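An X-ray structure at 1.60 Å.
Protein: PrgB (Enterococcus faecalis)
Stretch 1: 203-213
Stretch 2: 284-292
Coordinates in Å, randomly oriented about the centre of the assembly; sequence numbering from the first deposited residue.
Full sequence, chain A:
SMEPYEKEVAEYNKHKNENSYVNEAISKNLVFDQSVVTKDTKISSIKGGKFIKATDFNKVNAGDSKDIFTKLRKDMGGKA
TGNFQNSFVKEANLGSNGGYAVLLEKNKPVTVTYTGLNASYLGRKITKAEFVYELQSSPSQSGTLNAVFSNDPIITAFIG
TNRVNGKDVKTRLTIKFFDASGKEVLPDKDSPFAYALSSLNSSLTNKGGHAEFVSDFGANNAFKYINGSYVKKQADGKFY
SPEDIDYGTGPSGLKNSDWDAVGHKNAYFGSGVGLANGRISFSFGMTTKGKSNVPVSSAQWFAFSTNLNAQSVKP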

# COMPACT_ATOMS: atom_id res chain seq x y z
N SER A 203 -13.49 2.73 -7.77
CA SER A 203 -14.76 3.36 -8.11
C SER A 203 -14.79 3.74 -9.59
O SER A 203 -15.61 4.55 -10.00
CB SER A 203 -14.98 4.58 -7.22
OG SER A 203 -13.94 5.52 -7.46
N LEU A 204 -13.91 3.14 -10.39
CA LEU A 204 -13.67 3.57 -11.76
C LEU A 204 -14.89 3.33 -12.64
O LEU A 204 -15.48 2.24 -12.64
CB LEU A 204 -12.48 2.82 -12.35
CG LEU A 204 -11.09 3.33 -11.97
CD1 LEU A 204 -10.11 2.29 -12.42
CD2 LEU A 204 -10.79 4.69 -12.62
N THR A 205 -15.24 4.35 -13.41
CA THR A 205 -16.30 4.25 -14.41
C THR A 205 -15.84 5.00 -15.65
O THR A 205 -14.75 5.58 -15.69
CB THR A 205 -17.61 4.81 -13.87
OG1 THR A 205 -17.53 6.24 -13.79
CG2 THR A 205 -17.96 4.23 -12.50
N ASN A 206 -16.67 5.01 -16.70
CA ASN A 206 -16.31 5.87 -17.82
C ASN A 206 -16.45 7.35 -17.47
O ASN A 206 -15.74 8.18 -18.02
CB ASN A 206 -17.13 5.49 -19.05
CG ASN A 206 -18.57 5.31 -18.71
OD1 ASN A 206 -18.95 4.26 -18.19
ND2 ASN A 206 -19.39 6.32 -19.00
N LYS A 207 -17.32 7.69 -16.51
CA LYS A 207 -17.44 9.10 -16.13
C LYS A 207 -16.27 9.59 -15.28
O LYS A 207 -15.94 10.78 -15.31
CB LYS A 207 -18.75 9.34 -15.39
CG LYS A 207 -19.79 10.13 -16.18
CD LYS A 207 -21.17 10.04 -15.55
CE LYS A 207 -22.17 10.91 -16.29
NZ LYS A 207 -22.64 10.28 -17.56
N GLY A 208 -15.63 8.70 -14.51
CA GLY A 208 -14.57 9.05 -13.58
C GLY A 208 -14.33 8.01 -12.50
O GLY A 208 -14.21 6.82 -12.78
N GLY A 209 -14.22 8.45 -11.25
CA GLY A 209 -13.80 7.56 -10.19
C GLY A 209 -12.28 7.33 -10.20
O GLY A 209 -11.52 7.95 -10.96
N HIS A 210 -11.85 6.41 -9.34
CA HIS A 210 -10.41 6.16 -9.20
C HIS A 210 -10.21 4.76 -8.66
O HIS A 210 -11.12 4.17 -8.07
CB HIS A 210 -9.74 7.20 -8.27
CG HIS A 210 -9.93 6.96 -6.81
ND1 HIS A 210 -11.01 7.46 -6.11
CD2 HIS A 210 -9.16 6.32 -5.90
CE1 HIS A 210 -10.90 7.11 -4.83
NE2 HIS A 210 -9.79 6.41 -4.68
N ALA A 211 -8.99 4.25 -8.80
CA ALA A 211 -8.68 2.94 -8.23
C ALA A 211 -7.34 2.98 -7.51
O ALA A 211 -6.42 3.66 -7.97
CB ALA A 211 -8.60 1.84 -9.29
N GLU A 212 -7.26 2.27 -6.39
CA GLU A 212 -5.99 1.94 -5.75
C GLU A 212 -5.37 0.74 -6.47
O GLU A 212 -6.09 -0.19 -6.89
CB GLU A 212 -6.17 1.66 -4.25
CG GLU A 212 -6.94 2.76 -3.58
CD GLU A 212 -6.81 2.80 -2.08
OE1 GLU A 212 -6.27 1.84 -1.49
OE2 GLU A 212 -7.32 3.77 -1.48
N PHE A 213 -4.05 0.80 -6.69
CA PHE A 213 -3.32 -0.20 -7.48
C PHE A 213 -1.98 -0.54 -6.83
O PHE A 213 -1.50 0.17 -5.93
CB PHE A 213 -3.04 0.28 -8.92
CG PHE A 213 -2.11 1.50 -9.00
CD1 PHE A 213 -0.73 1.34 -9.08
CD2 PHE A 213 -2.65 2.78 -9.05
CE1 PHE A 213 0.11 2.43 -9.17
CE2 PHE A 213 -1.82 3.90 -9.16
CZ PHE A 213 -0.45 3.73 -9.21
N PHE A 284 2.90 1.13 -4.94
CA PHE A 284 1.45 1.17 -4.72
C PHE A 284 0.96 2.59 -4.99
O PHE A 284 1.72 3.54 -4.87
CB PHE A 284 1.04 0.67 -3.30
CG PHE A 284 1.65 1.49 -2.16
CD1 PHE A 284 0.99 2.59 -1.66
CD2 PHE A 284 2.88 1.13 -1.63
CE1 PHE A 284 1.55 3.34 -0.61
CE2 PHE A 284 3.45 1.88 -0.55
CZ PHE A 284 2.76 2.99 -0.08
N GLY A 285 -0.32 2.76 -5.27
CA GLY A 285 -0.76 4.10 -5.56
C GLY A 285 -2.23 4.20 -5.87
O GLY A 285 -3.04 3.35 -5.46
N MET A 286 -2.57 5.34 -6.44
CA MET A 286 -3.95 5.64 -6.82
C MET A 286 -3.95 6.22 -8.22
O MET A 286 -3.15 7.11 -8.51
CB MET A 286 -4.60 6.62 -5.84
CG MET A 286 -4.31 6.28 -4.37
SD MET A 286 -4.96 7.61 -3.28
CE MET A 286 -6.75 7.28 -3.37
N THR A 287 -4.88 5.75 -9.07
CA THR A 287 -4.98 6.25 -10.44
C THR A 287 -6.41 6.69 -10.77
O THR A 287 -7.39 6.02 -10.42
CB THR A 287 -4.51 5.21 -11.45
OG1 THR A 287 -4.45 5.85 -12.72
CG2 THR A 287 -5.46 3.98 -11.51
N THR A 288 -6.54 7.87 -11.36
CA THR A 288 -7.82 8.30 -11.89
C THR A 288 -7.88 8.02 -13.36
O THR A 288 -8.68 8.65 -14.08
CB THR A 288 -8.06 9.79 -11.66
OG1 THR A 288 -6.98 10.50 -12.25
CG2 THR A 288 -8.16 10.13 -10.14
N LYS A 289 -6.96 7.19 -13.83
CA LYS A 289 -6.70 7.01 -15.25
C LYS A 289 -6.55 8.34 -15.98
O LYS A 289 -6.79 8.43 -17.18
CB LYS A 289 -7.78 6.15 -15.91
CG LYS A 289 -7.70 4.68 -15.54
CD LYS A 289 -8.90 3.90 -16.06
CE LYS A 289 -8.46 2.82 -17.03
NZ LYS A 289 -7.65 3.44 -18.12
N GLY A 290 -6.22 9.41 -15.26
CA GLY A 290 -5.89 10.69 -15.86
C GLY A 290 -6.86 11.84 -15.63
O GLY A 290 -6.54 12.96 -16.02
N LYS A 291 -8.06 11.62 -15.06
CA LYS A 291 -8.99 12.70 -14.76
C LYS A 291 -8.52 13.50 -13.54
O LYS A 291 -7.99 12.92 -12.59
CB LYS A 291 -10.40 12.14 -14.53
CG LYS A 291 -11.17 11.74 -15.82
CD LYS A 291 -11.60 10.25 -15.90
CE LYS A 291 -11.85 9.79 -17.36
NZ LYS A 291 -11.98 8.29 -17.53
N SER A 292 -8.66 14.83 -13.59
CA SER A 292 -8.19 15.70 -12.52
C SER A 292 -9.26 16.12 -11.53
O SER A 292 -8.93 16.47 -10.39
CB SER A 292 -7.51 16.96 -13.11
OG SER A 292 -8.43 17.90 -13.63

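Antiparallel β-strands exchange hydrogen bonds in pairs, and the short ladder in PrgB between residues 211-213 and 284-287 illustrates how side chains adapt to that framework. Two bonds join Ala211 and Thr287, from Ala211 N to Thr287 O at 2.9 Å and from Thr287 N to Ala211 O at 2.8 Å. The next pair links Phe213 N to Gly285 O at 3.0 Å and Gly285 N to Phe213 O at 2.9 Å. Between them sits the non-hydrogen-bonded pair Glu212 and Met286, whose CA atoms lie 4.4 Å apart, against 5.4 Å for the CA atoms of Ala211 and Thr287.

This closer approach brings CA-H groups against carbonyl oxygens that already accept N-H bonds: Glu212 CA lies 3.3 Å from Gly285 O, and Met286 CA lies 3.4 Å from Ala211 O.

Aromatic packing exploits an absent side chain. The Phe213 ring, in the p rotamer, folds over Gly285, whose CA is 3.9 Å from the ring centroid and 20° off the normal, a CH-π contact over the face. A β-carbon on Gly285 would fall 2.7 Å from Phe213 CZ, so the ring occupies space that only glycine leaves free. The ring's edge meets the backbone of Thr287, with Phe213 CE2 3.6 Å from Thr287 N; Phe213 CE2 is also 3.8 Å from Thr287 CB.

Van der Waals contacts extend the interface. On the face bearing Glu212 and Met286, the methionine methyl reaches the imidazole, with Met286 CE 3.4 Å from His210 NE2. Beyond the ladder, His210 CB packs 3.8 Å from Thr288 CG2, while Leu204 CD2 lies 4.0 Å from Lys289 CD, and Lys291 CD lies 4.0 Å from Gly208 CA.

Local hydrogen bonds brace the flanking loops. His210 N donates to Ser203 OG at 2.9 Å, and Thr288 OG1 donates to Lys291 O at 2.6 Å across the type I' turn.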